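PDB 6JPK: aspartate aminotransferase, cytoplasmic from Schizosaccharomyces pombe 972h-, which catalyses the pyridoxal 5'-phosphate-dependent, reversible transfer of an amino group from L-aspartate to 2-oxoglutarate, giving oxaloacetate and L-glutamate in the cytoplasm. Local coordinates for residues E395-A398 against Q399-H403; V367-C370 against Q371-H375; R333-D336 against S337-L341; W347-I350 against T351-G355; S324-I327 against I328-K332. The protein carries 1 engineered substitution. All blocks are in the same frame, centred on the assembly; numbering follows the deposited sequence.

Contact 1 of 5, residues E395-A398 against Q399-H403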
# COMPACT_ATOMS: atom_id res chain seq x y z
N GLU A 395 -15.94 -22.62 -27.95
CA GLU A 395 -16.66 -23.82 -28.34
C GLU A 395 -16.15 -25.05 -27.59
O GLU A 395 -16.93 -25.92 -27.21
CB GLU A 395 -16.53 -24.02 -29.85
CG GLU A 395 -17.85 -24.35 -30.52
CD GLU A 395 -18.89 -23.25 -30.34
OE1 GLU A 395 -18.53 -22.05 -30.45
OE2 GLU A 395 -20.06 -23.59 -30.09
N HIS A 396 -14.84 -25.14 -27.38
CA HIS A 396 -14.29 -26.18 -26.51
C HIS A 396 -14.91 -26.11 -25.11
O HIS A 396 -15.28 -27.14 -24.54
CB HIS A 396 -12.77 -26.03 -26.46
CG HIS A 396 -12.08 -27.00 -25.53
ND1 HIS A 396 -11.98 -28.34 -25.80
CD2 HIS A 396 -11.43 -26.80 -24.36
CE1 HIS A 396 -11.31 -28.94 -24.82
NE2 HIS A 396 -10.97 -28.02 -23.94
N VAL A 397 -15.09 -24.90 -24.56
CA VAL A 397 -15.67 -24.75 -23.23
C VAL A 397 -17.14 -25.18 -23.22
O VAL A 397 -17.59 -25.91 -22.32
CB VAL A 397 -15.51 -23.30 -22.73
CG1 VAL A 397 -16.31 -23.08 -21.42
CG2 VAL A 397 -14.03 -22.98 -22.55
N ALA A 398 -17.92 -24.73 -24.21
CA ALA A 398 -19.32 -25.15 -24.30
C ALA A 398 -19.44 -26.67 -24.42
O ALA A 398 -20.31 -27.28 -23.79
CB ALA A 398 -19.99 -24.49 -25.50
N GLN A 399 -18.59 -27.29 -25.23
CA GLN A 399 -18.65 -28.74 -25.39
C GLN A 399 -18.36 -29.45 -24.08
O GLN A 399 -19.00 -30.46 -23.76
CB GLN A 399 -17.66 -29.19 -26.47
CG GLN A 399 -18.03 -28.75 -27.89
CD GLN A 399 -19.02 -29.69 -28.56
OE1 GLN A 399 -19.24 -30.82 -28.11
NE2 GLN A 399 -19.62 -29.23 -29.66
N ALA A 400 -17.40 -28.93 -23.30
CA ALA A 400 -17.08 -29.49 -21.99
C ALA A 400 -18.26 -29.41 -21.05
O ALA A 400 -18.62 -30.39 -20.39
CB ALA A 400 -15.88 -28.77 -21.38
N PHE A 401 -18.86 -28.21 -20.94
CA PHE A 401 -20.02 -28.03 -20.07
C PHE A 401 -21.15 -28.96 -20.48
O PHE A 401 -21.77 -29.62 -19.64
CB PHE A 401 -20.49 -26.57 -20.09
CG PHE A 401 -19.58 -25.59 -19.36
CD1 PHE A 401 -18.33 -25.96 -18.91
CD2 PHE A 401 -20.01 -24.29 -19.12
CE1 PHE A 401 -17.50 -25.06 -18.25
CE2 PHE A 401 -19.18 -23.38 -18.46
CZ PHE A 401 -17.93 -23.77 -18.01
N ASN A 402 -21.44 -29.01 -21.78
CA ASN A 402 -22.51 -29.87 -22.27
C ASN A 402 -22.27 -31.32 -21.85
O ASN A 402 -23.16 -31.98 -21.30
CB ASN A 402 -22.62 -29.76 -23.79
CG ASN A 402 -23.62 -30.73 -24.38
OD1 ASN A 402 -24.82 -30.63 -24.13
ND2 ASN A 402 -23.14 -31.68 -25.18
N HIS A 403 -21.05 -31.81 -22.08
CA HIS A 403 -20.73 -33.19 -21.73
C HIS A 403 -20.82 -33.41 -20.22
O HIS A 403 -21.41 -34.40 -19.76
CB HIS A 403 -19.33 -33.52 -22.25
CG HIS A 403 -18.99 -34.97 -22.21
ND1 HIS A 403 -17.81 -35.47 -22.73
CD2 HIS A 403 -19.66 -36.04 -21.71
CE1 HIS A 403 -17.77 -36.78 -22.55
NE2 HIS A 403 -18.88 -37.15 -21.93

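Contact 2 of 5, residues V367-C370 against Q371-H375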
# COMPACT_ATOMS: atom_id res chain seq x y z
N VAL A 367 -17.36 -29.73 -12.40
CA VAL A 367 -16.15 -28.93 -12.57
C VAL A 367 -14.93 -29.84 -12.67
O VAL A 367 -14.07 -29.64 -13.53
CB VAL A 367 -16.02 -27.91 -11.41
CG1 VAL A 367 -14.70 -27.15 -11.52
CG2 VAL A 367 -17.22 -26.96 -11.40
N GLN A 368 -14.86 -30.86 -11.81
CA GLN A 368 -13.74 -31.79 -11.86
C GLN A 368 -13.72 -32.57 -13.18
O GLN A 368 -12.65 -32.84 -13.73
CB GLN A 368 -13.80 -32.76 -10.67
CG GLN A 368 -12.60 -33.70 -10.56
CD GLN A 368 -11.32 -32.96 -10.19
OE1 GLN A 368 -11.36 -31.89 -9.59
NE2 GLN A 368 -10.18 -33.53 -10.57
N PHE A 369 -14.90 -32.95 -13.68
CA PHE A 369 -14.98 -33.60 -14.98
C PHE A 369 -14.44 -32.69 -16.08
O PHE A 369 -13.68 -33.13 -16.95
CB PHE A 369 -16.44 -33.98 -15.25
CG PHE A 369 -16.67 -34.81 -16.50
CD1 PHE A 369 -16.88 -34.20 -17.73
CD2 PHE A 369 -16.72 -36.20 -16.42
CE1 PHE A 369 -17.11 -34.97 -18.88
CE2 PHE A 369 -16.95 -36.98 -17.56
CZ PHE A 369 -17.15 -36.36 -18.78
N CYS A 370 -14.82 -31.41 -16.06
CA CYS A 370 -14.28 -30.45 -17.02
C CYS A 370 -12.77 -30.34 -16.92
O CYS A 370 -12.08 -30.21 -17.94
CB CYS A 370 -14.91 -29.07 -16.79
SG CYS A 370 -16.63 -28.93 -17.25
N GLN A 371 -12.23 -30.38 -15.70
CA GLN A 371 -10.79 -30.28 -15.54
C GLN A 371 -10.08 -31.51 -16.11
O GLN A 371 -9.10 -31.37 -16.85
CB GLN A 371 -10.43 -30.09 -14.06
CG GLN A 371 -8.97 -29.74 -13.86
CD GLN A 371 -8.56 -29.71 -12.40
OE1 GLN A 371 -7.75 -30.52 -11.96
NE2 GLN A 371 -9.12 -28.77 -11.65
N GLU A 372 -10.57 -32.71 -15.79
CA GLU A 372 -9.85 -33.92 -16.18
C GLU A 372 -10.04 -34.27 -17.65
O GLU A 372 -9.12 -34.76 -18.30
CB GLU A 372 -10.29 -35.09 -15.29
CG GLU A 372 -9.80 -34.94 -13.86
CD GLU A 372 -10.32 -36.02 -12.93
OE1 GLU A 372 -10.90 -37.02 -13.42
OE2 GLU A 372 -10.14 -35.87 -11.70
N ARG A 373 -11.24 -34.06 -18.19
CA ARG A 373 -11.51 -34.47 -19.57
C ARG A 373 -11.36 -33.35 -20.59
O ARG A 373 -11.18 -33.64 -21.78
CB ARG A 373 -12.91 -35.07 -19.68
CG ARG A 373 -13.16 -36.25 -18.73
CD ARG A 373 -12.59 -37.54 -19.30
NE ARG A 373 -13.19 -37.86 -20.60
CZ ARG A 373 -14.30 -38.57 -20.77
NH1 ARG A 373 -14.97 -39.06 -19.73
NH2 ARG A 373 -14.76 -38.79 -22.00
N TYR A 374 -11.45 -32.08 -20.18
CA TYR A 374 -11.30 -30.97 -21.12
C TYR A 374 -10.24 -29.96 -20.70
O TYR A 374 -10.07 -28.95 -21.39
CB TYR A 374 -12.66 -30.28 -21.32
CG TYR A 374 -13.66 -31.17 -22.03
CD1 TYR A 374 -14.40 -32.12 -21.32
CD2 TYR A 374 -13.84 -31.09 -23.41
CE1 TYR A 374 -15.31 -32.96 -21.97
CE2 TYR A 374 -14.75 -31.92 -24.08
CZ TYR A 374 -15.47 -32.85 -23.35
OH TYR A 374 -16.37 -33.68 -23.99
N HIS A 375 -9.54 -30.20 -19.59
CA HIS A 375 -8.41 -29.38 -19.15
C HIS A 375 -8.82 -27.93 -18.94
O HIS A 375 -8.07 -27.00 -19.26
CB HIS A 375 -7.26 -29.50 -20.15
CG HIS A 375 -6.95 -30.93 -20.50
ND1 HIS A 375 -6.14 -31.72 -19.71
CD2 HIS A 375 -7.43 -31.73 -21.48
CE1 HIS A 375 -6.09 -32.94 -20.23
NE2 HIS A 375 -6.87 -32.97 -21.30
O HOH W 1 -7.54 -31.93 -9.83

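Contact 3 of 5, residues R333-D336 against S337-L341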
# COMPACT_ATOMS: atom_id res chain seq x y z
N ARG A 333 -21.97 -16.15 -26.73
CA ARG A 333 -21.47 -17.32 -27.45
C ARG A 333 -21.63 -18.58 -26.60
O ARG A 333 -22.13 -19.61 -27.07
CB ARG A 333 -20.00 -17.15 -27.85
CG ARG A 333 -19.71 -16.16 -28.99
CD ARG A 333 -20.10 -16.71 -30.37
NE ARG A 333 -19.44 -17.97 -30.68
CZ ARG A 333 -18.17 -18.08 -31.07
NH1 ARG A 333 -17.42 -16.98 -31.19
NH2 ARG A 333 -17.64 -19.27 -31.33
N LEU A 334 -21.21 -18.51 -25.34
CA LEU A 334 -21.32 -19.67 -24.45
C LEU A 334 -22.78 -20.11 -24.30
O LEU A 334 -23.10 -21.28 -24.48
CB LEU A 334 -20.70 -19.34 -23.09
CG LEU A 334 -20.68 -20.49 -22.09
CD1 LEU A 334 -19.99 -21.71 -22.68
CD2 LEU A 334 -20.02 -20.04 -20.78
N ARG A 335 -23.67 -19.16 -23.99
CA ARG A 335 -25.09 -19.50 -23.84
C ARG A 335 -25.68 -20.04 -25.13
O ARG A 335 -26.41 -21.04 -25.12
CB ARG A 335 -25.88 -18.27 -23.38
CG ARG A 335 -27.39 -18.54 -23.24
CD ARG A 335 -28.23 -17.42 -23.83
NE ARG A 335 -29.67 -17.71 -23.83
CZ ARG A 335 -30.37 -18.05 -24.91
NH1 ARG A 335 -29.78 -18.14 -26.10
NH2 ARG A 335 -31.67 -18.29 -24.81
N ASP A 336 -25.37 -19.40 -26.27
CA ASP A 336 -25.94 -19.85 -27.54
C ASP A 336 -25.50 -21.26 -27.88
O ASP A 336 -26.26 -22.02 -28.47
CB ASP A 336 -25.55 -18.89 -28.67
CG ASP A 336 -26.34 -17.59 -28.61
OD1 ASP A 336 -27.23 -17.46 -27.74
OD2 ASP A 336 -26.06 -16.69 -29.44
N SER A 337 -24.26 -21.64 -27.53
CA SER A 337 -23.81 -22.99 -27.85
C SER A 337 -24.47 -24.03 -26.94
O SER A 337 -24.80 -25.13 -27.39
CB SER A 337 -22.30 -23.10 -27.75
OG SER A 337 -21.68 -22.38 -28.79
N LEU A 338 -24.65 -23.69 -25.66
CA LEU A 338 -25.33 -24.59 -24.74
C LEU A 338 -26.79 -24.80 -25.15
O LEU A 338 -27.32 -25.91 -25.02
CB LEU A 338 -25.24 -24.03 -23.32
CG LEU A 338 -23.83 -23.97 -22.73
CD1 LEU A 338 -23.84 -23.22 -21.40
CD2 LEU A 338 -23.29 -25.38 -22.55
N VAL A 339 -27.45 -23.74 -25.63
CA VAL A 339 -28.81 -23.88 -26.13
C VAL A 339 -28.82 -24.78 -27.37
O VAL A 339 -29.61 -25.73 -27.47
CB VAL A 339 -29.43 -22.50 -26.43
CG1 VAL A 339 -30.71 -22.65 -27.26
CG2 VAL A 339 -29.74 -21.76 -25.13
N ALA A 340 -27.90 -24.52 -28.30
CA ALA A 340 -27.84 -25.30 -29.54
C ALA A 340 -27.52 -26.76 -29.27
O ALA A 340 -28.03 -27.66 -29.96
CB ALA A 340 -26.80 -24.70 -30.48
N LEU A 341 -26.66 -27.03 -28.29
CA LEU A 341 -26.37 -28.40 -27.89
C LEU A 341 -27.48 -29.01 -27.05
O LEU A 341 -27.40 -30.19 -26.71
CB LEU A 341 -25.05 -28.45 -27.11
CG LEU A 341 -23.79 -28.14 -27.93
CD1 LEU A 341 -22.60 -27.87 -27.03
CD2 LEU A 341 -23.50 -29.30 -28.89
O HOH W 2 -21.51 -19.78 -29.90

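Contact 4 of 5, residues W347-I350 against T351-G355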
# COMPACT_ATOMS: atom_id res chain seq x y z
N TRP A 347 -29.98 -21.75 -19.26
CA TRP A 347 -28.66 -21.15 -19.37
C TRP A 347 -28.74 -19.64 -19.54
O TRP A 347 -27.71 -19.00 -19.78
CB TRP A 347 -27.88 -21.83 -20.50
CG TRP A 347 -27.68 -23.27 -20.15
CD1 TRP A 347 -28.40 -24.34 -20.60
CD2 TRP A 347 -26.75 -23.78 -19.19
NE1 TRP A 347 -27.95 -25.50 -19.99
CE2 TRP A 347 -26.94 -25.18 -19.12
CE3 TRP A 347 -25.76 -23.19 -18.38
CZ2 TRP A 347 -26.18 -26.00 -18.28
CZ3 TRP A 347 -25.01 -24.01 -17.55
CH2 TRP A 347 -25.23 -25.39 -17.50
N ASP A 348 -29.93 -19.06 -19.36
CA ASP A 348 -30.09 -17.62 -19.49
C ASP A 348 -29.37 -16.84 -18.40
O ASP A 348 -29.10 -15.65 -18.60
CB ASP A 348 -31.57 -17.26 -19.50
CG ASP A 348 -32.28 -17.82 -20.72
OD1 ASP A 348 -33.09 -18.77 -20.57
OD2 ASP A 348 -32.00 -17.34 -21.84
N HIS A 349 -29.02 -17.47 -17.28
CA HIS A 349 -28.25 -16.76 -16.26
C HIS A 349 -26.88 -16.34 -16.80
O HIS A 349 -26.33 -15.34 -16.35
CB HIS A 349 -28.08 -17.62 -15.01
CG HIS A 349 -27.40 -18.94 -15.25
ND1 HIS A 349 -28.00 -19.97 -15.95
CD2 HIS A 349 -26.18 -19.40 -14.88
CE1 HIS A 349 -27.17 -21.00 -16.00
NE2 HIS A 349 -26.07 -20.68 -15.35
N ILE A 350 -26.33 -17.10 -17.76
CA ILE A 350 -25.05 -16.73 -18.35
C ILE A 350 -25.10 -15.34 -18.95
O ILE A 350 -24.16 -14.55 -18.82
CB ILE A 350 -24.61 -17.77 -19.40
CG1 ILE A 350 -24.51 -19.18 -18.81
CG2 ILE A 350 -23.27 -17.35 -20.00
CD1 ILE A 350 -23.49 -19.30 -17.69
N THR A 351 -26.20 -15.00 -19.64
CA THR A 351 -26.30 -13.68 -20.24
C THR A 351 -27.04 -12.67 -19.35
O THR A 351 -26.98 -11.47 -19.63
CB THR A 351 -26.97 -13.77 -21.63
OG1 THR A 351 -28.23 -14.42 -21.53
CG2 THR A 351 -26.08 -14.56 -22.62
N GLN A 352 -27.70 -13.11 -18.27
CA GLN A 352 -28.32 -12.18 -17.33
C GLN A 352 -27.31 -11.63 -16.33
O GLN A 352 -27.51 -10.53 -15.79
CB GLN A 352 -29.48 -12.85 -16.59
CG GLN A 352 -30.70 -13.06 -17.48
CD GLN A 352 -31.66 -14.08 -16.90
OE1 GLN A 352 -31.31 -14.88 -16.03
NE2 GLN A 352 -32.89 -14.06 -17.40
N GLN A 353 -26.24 -12.37 -16.08
CA GLN A 353 -25.12 -11.89 -15.29
C GLN A 353 -24.31 -10.85 -16.07
O GLN A 353 -24.41 -10.71 -17.30
CB GLN A 353 -24.23 -13.06 -14.89
CG GLN A 353 -24.92 -14.08 -13.95
CD GLN A 353 -24.19 -15.42 -13.93
OE1 GLN A 353 -23.17 -15.59 -14.59
NE2 GLN A 353 -24.72 -16.37 -13.17
N ILE A 354 -23.46 -10.12 -15.34
CA ILE A 354 -22.68 -9.03 -15.92
C ILE A 354 -21.31 -8.99 -15.25
O ILE A 354 -21.15 -9.41 -14.10
CB ILE A 354 -23.43 -7.69 -15.77
CG1 ILE A 354 -22.87 -6.62 -16.71
CG2 ILE A 354 -23.39 -7.20 -14.32
CD1 ILE A 354 -23.81 -5.43 -16.87
N GLY A 355 -20.32 -8.47 -15.97
CA GLY A 355 -18.97 -8.42 -15.45
C GLY A 355 -18.17 -9.65 -15.85
O GLY A 355 -18.63 -10.51 -16.60

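Contact 5 of 5, residues S324-I327 against I328-K332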
# COMPACT_ATOMS: atom_id res chain seq x y z
N SER A 324 -16.24 -4.32 -22.12
CA SER A 324 -17.54 -4.84 -21.71
C SER A 324 -18.24 -5.55 -22.87
O SER A 324 -18.91 -6.57 -22.65
CB SER A 324 -18.42 -3.73 -21.15
OG SER A 324 -18.55 -2.66 -22.07
N SER A 325 -18.06 -5.07 -24.09
CA SER A 325 -18.68 -5.73 -25.24
C SER A 325 -18.07 -7.11 -25.49
O SER A 325 -18.79 -8.04 -25.86
CB SER A 325 -18.56 -4.86 -26.49
OG SER A 325 -19.32 -3.69 -26.30
N ARG A 326 -16.75 -7.26 -25.33
CA ARG A 326 -16.16 -8.57 -25.58
C ARG A 326 -16.67 -9.60 -24.56
O ARG A 326 -16.92 -10.76 -24.92
CB ARG A 326 -14.64 -8.51 -25.54
CG ARG A 326 -13.98 -9.70 -26.28
CD ARG A 326 -12.47 -9.80 -26.07
NE ARG A 326 -12.12 -10.37 -24.77
CZ ARG A 326 -12.23 -11.66 -24.44
NH1 ARG A 326 -12.73 -12.53 -25.32
NH2 ARG A 326 -11.88 -12.08 -23.23
N ILE A 327 -16.78 -9.21 -23.29
CA ILE A 327 -17.30 -10.13 -22.27
C ILE A 327 -18.74 -10.50 -22.59
O ILE A 327 -19.12 -11.67 -22.57
CB ILE A 327 -17.18 -9.51 -20.87
CG1 ILE A 327 -15.71 -9.23 -20.50
CG2 ILE A 327 -17.87 -10.38 -19.80
CD1 ILE A 327 -14.83 -10.47 -20.49
N ILE A 328 -19.56 -9.49 -22.92
CA ILE A 328 -20.95 -9.76 -23.30
C ILE A 328 -21.01 -10.72 -24.48
O ILE A 328 -21.84 -11.64 -24.51
CB ILE A 328 -21.68 -8.44 -23.59
CG1 ILE A 328 -22.00 -7.72 -22.27
CG2 ILE A 328 -22.94 -8.70 -24.43
CD1 ILE A 328 -22.42 -6.26 -22.44
N GLU A 329 -20.11 -10.55 -25.45
CA GLU A 329 -20.12 -11.43 -26.62
C GLU A 329 -19.74 -12.86 -26.25
O GLU A 329 -20.30 -13.82 -26.79
CB GLU A 329 -19.20 -10.87 -27.72
CG GLU A 329 -19.01 -11.78 -28.93
CD GLU A 329 -20.31 -12.05 -29.70
OE1 GLU A 329 -21.28 -11.28 -29.54
OE2 GLU A 329 -20.35 -13.03 -30.48
N MET A 330 -18.78 -13.02 -25.34
CA MET A 330 -18.42 -14.36 -24.89
C MET A 330 -19.55 -15.00 -24.09
O MET A 330 -19.78 -16.21 -24.20
CB MET A 330 -17.12 -14.32 -24.07
CG MET A 330 -15.84 -14.09 -24.91
SD MET A 330 -15.61 -15.34 -26.21
CE MET A 330 -16.21 -14.50 -27.68
N ARG A 331 -20.27 -14.21 -23.28
CA ARG A 331 -21.43 -14.75 -22.57
C ARG A 331 -22.49 -15.23 -23.55
O ARG A 331 -23.08 -16.30 -23.37
CB ARG A 331 -22.01 -13.70 -21.63
CG ARG A 331 -21.17 -13.38 -20.40
CD ARG A 331 -21.82 -12.25 -19.57
NE ARG A 331 -21.10 -12.01 -18.32
CZ ARG A 331 -21.18 -12.78 -17.23
NH1 ARG A 331 -21.95 -13.87 -17.24
NH2 ARG A 331 -20.49 -12.49 -16.14
N LYS A 332 -22.74 -14.44 -24.59
CA LYS A 332 -23.70 -14.82 -25.62
C LYS A 332 -23.25 -16.06 -26.37
O LYS A 332 -24.07 -16.95 -26.64
CB LYS A 332 -23.91 -13.65 -26.58
CG LYS A 332 -24.75 -14.00 -27.81
CD LYS A 332 -24.78 -12.85 -28.83
CE LYS A 332 -25.60 -13.22 -30.06
NZ LYS A 332 -25.47 -12.23 -31.17

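Contact 1 of 5, residues E395-A398 against Q399-H403
Two first torsions bring Val397 and Phe401 together, one turn apart on helix 394-407. In Val397 the CG1 branch stands opposite the backbone N (chi1 172°), while in Phe401 CG is turned away from the carbonyl carbon (chi1 -72°), and the two side chains run alongside each other in the same direction. The methyl CG1 therefore rests over one face of the phenyl ring, displaced from the ring centre toward the rim. Val397 CG1 is 4.0 Å from the centroid of the Phe401 ring, a CH-pi contact, and its nearest ring atom is Phe401 CZ at 3.8 Å. The backbone beneath is regular alpha helix: Phe401 N donates to Val397 O over 3.0 Å in a nearly straight bond (172°), and Asn402 N reaches Ala398 O at 2.9 Å. With CG set opposite its own carbonyl carbon, Gln399 CG packs 3.1 Å from Glu395 O; a bend at the next torsion turns the amide. The small side chains of Ala398 and Ala400 let other helices come close. Ala398 packs on Leu334 and Ser337 of helix 310-340, whereas Ala400 meets Tyr374 of helix 364-374 and Leu376 of strand 376-377. Phe401 touches Leu338, Cys370 and Leu376, so helix 394-407 lies between the two neighbouring helices with its aromatic ring against both.

Contact 2 of 5, residues V367-C370 against Q371-H375
Phe369 and Arg373 make the tight side of this helical turn near the end of helix 364-374. The aliphatic part of the arginine lies over the phenyl ring: Arg373 CG sits over the centre of one face, 4.0 Å from the centroid of the Phe369 ring, as a CH-pi contact. Bends at the second and third torsions of Arg373 fold the chain back, bringing NH1 to 3.6 Å from Phe369 CZ. The guanidinium is inclined to the ring by 55°, so the two planes are not stacked. Tyr374 runs alongside Phe369, with CE1 of Phe369 at the edge of the tyrosine ring and 4.1 Å from Tyr374 CE1. Beyond the segments, His403 packs edge-to-face with Phe369 and bonds to the Tyr374 hydroxyl.

Gln368 and Glu372 form the more exposed, polar side. Gln368 NE2 gives Glu372 OE2 a short, straight bond of 2.6 Å (174°); the acceptor lies in the amide plane and is met on its anti side, tilted somewhat out of the carboxylate plane. A water donates to Gln371 OE1 at 2.6 Å and accepts from Gln368 NE2 at 3.2 Å. The helix closes at Tyr374, and His375 leaves it with positive phi. The chemistry is thus divided: the arginine's methylene and guanidinium pack on the aromatic side, while Gln368 NE2 donates to the carboxylate and to a water that in turn bonds Gln371, probably easing the negative charge of Glu372.

Contact 3 of 5, residues R333-D336 against S337-L341
Arg335 and Val339 meet one turn apart near the end of the long helix 310-340. The methyl Val339 CG2 sits over the centre of one face of the guanidinium, 3.8 Å from Arg335 CZ. Val339 CG2 stands opposite the carbonyl carbon, while the arginine is swung out with CG opposite the backbone N (chi1 178°) and bent at the next torsion. On the buried side, Leu334 CG packs against Leu338 CD1 at 4.2 Å, and Leu338 in turn lies on Phe401 and Trp347.

The groups that hold this first shell are polar. Arg335 NH1 makes a salt bridge with its sequence neighbour, reaching Asp336 OD1 at 3.1 Å; the oxygen lies at the guanidinium edge, in its plane, and is met nearly along its C-O axis. Arg335 NE is directed to Asp348, so two carboxylates fix the rotation of the flat group whose face receives the valine methyl. One turn apart on another side of the helix, a water accepts from Arg333 NE at 2.9 Å and donates to Ser337 OG at 2.8 Å. Both residues also grip Glu395 of helix 394-407, by a salt bridge from Arg333 and a hydrogen bond at Ser337, and Arg333 NH1 has a further partner in Asn391.

Chemically, each arginine is held by more than one oxygen. The two acidic partners of Arg335 would probably favour the charged guanidinium, which in turn offsets part of their negative charge, and the shared Glu395 links Arg333 with Ser337 and ties this helix to helix 394-407.

Contact 4 of 5, residues W347-I350 against T351-G355
Asp348 O and His349 O accept the backbone bonds of the short helix 349-352: Gln352 N gives Asp348 O a bond of 2.9 Å, and Gln353 N donates to His349 O at 3.0 Å. This single turn belongs to the small, C-terminal domain of the fold type I aminotransferases. Thr351 N adds a weak bond to Asp348 O; from Gln353 the chain is extended. His349 and Gln353 lie side by side and point the same way, the imidazole and amide planes 71° apart. Gln353 NE2 comes to the edge of the ring, in its plane, 3.8 Å from His349 CD2. His349 CG lies between the backbone N and the carbonyl carbon (chi1 59°), which turns the ring alongside the extended glutamine. Both polar ends are held by residues beyond the turn: His349 NE2 bonds to Thr360 O, while the Gln353 amide uses Ser358 and Phe359 O. The turn is thereby fastened to strand 357-359 and to Thr360 just after it, and the Gln353 side chain is about 8 Å from that of Arg383, which by similarity binds L-aspartate. The Asp348 carboxylate is engaged by helix 310-340. Gln352, extended beyond CG, runs past Asp348: Gln352 CG lies 3.2 Å from Asp348 O, and Gln352 NE2 is 4.0 Å from Asp348 CB.

Contact 5 of 5, residues S324-I327 against I328-K332
Ile327 and Arg331, like Arg326 and Met330, are one turn apart on the long alpha helix 310-340, which in fold type I aminotransferases runs from the large domain into the small one. The backbone bonds are those of a regular alpha helix. Arg331 N donates to Ile327 O at 2.9 Å, Met330 N to Arg326 O at 3.0 Å, and Ile328 N to Ser324 O at 3.0 Å with an angle of 167°.

The polar contacts of both arginines lead out of the helix. Arg331, extended from CG to NE, gives its NH1 to Ile350 O and its NH2 to Gly355 O and Phe357 O, so three main-chain carbonyls hold the buried guanidinium. Its side chain is about 9 Å from that of Arg383, which by similarity binds L-aspartate. Arg326 is bent at its third torsion (78°) and donates from NH1 to Leu389 O.

Van der Waals contacts between carbon and guanidinium nitrogen join side chains that pass each other at a slant. In Ile327 the CG2 branch is opposite the backbone N, which sets this methyl 3.9 Å from Arg331 NE. Ile327, Met330 and Arg331 all pack on Met386. Met330 has its CG opposite the carbonyl carbon, and this places Met330 CG 3.5 Å from Arg326 NH1.

Overall arrangement
Along the chain the order is contact 5, contact 3, contact 4, contact 2 and contact 1. Contacts 5 and 3 occupy consecutive parts of helix 310-340, with centres 13 Å apart. Contact 4, on the short helix that follows, touches both, its centre 10 Å from that of contact 5 and 12 Å from that of contact 3. Contact 1, on helix 394-407, lies between contacts 3 and 2, about 9 and 10 Å away centre to centre; those two are about 19 Å apart between centres and do not touch. All five contacts belong to helices packed around the region of Arg383, the probable substrate-binding residue, each approaching it to about 8 to 12 Å between side chains.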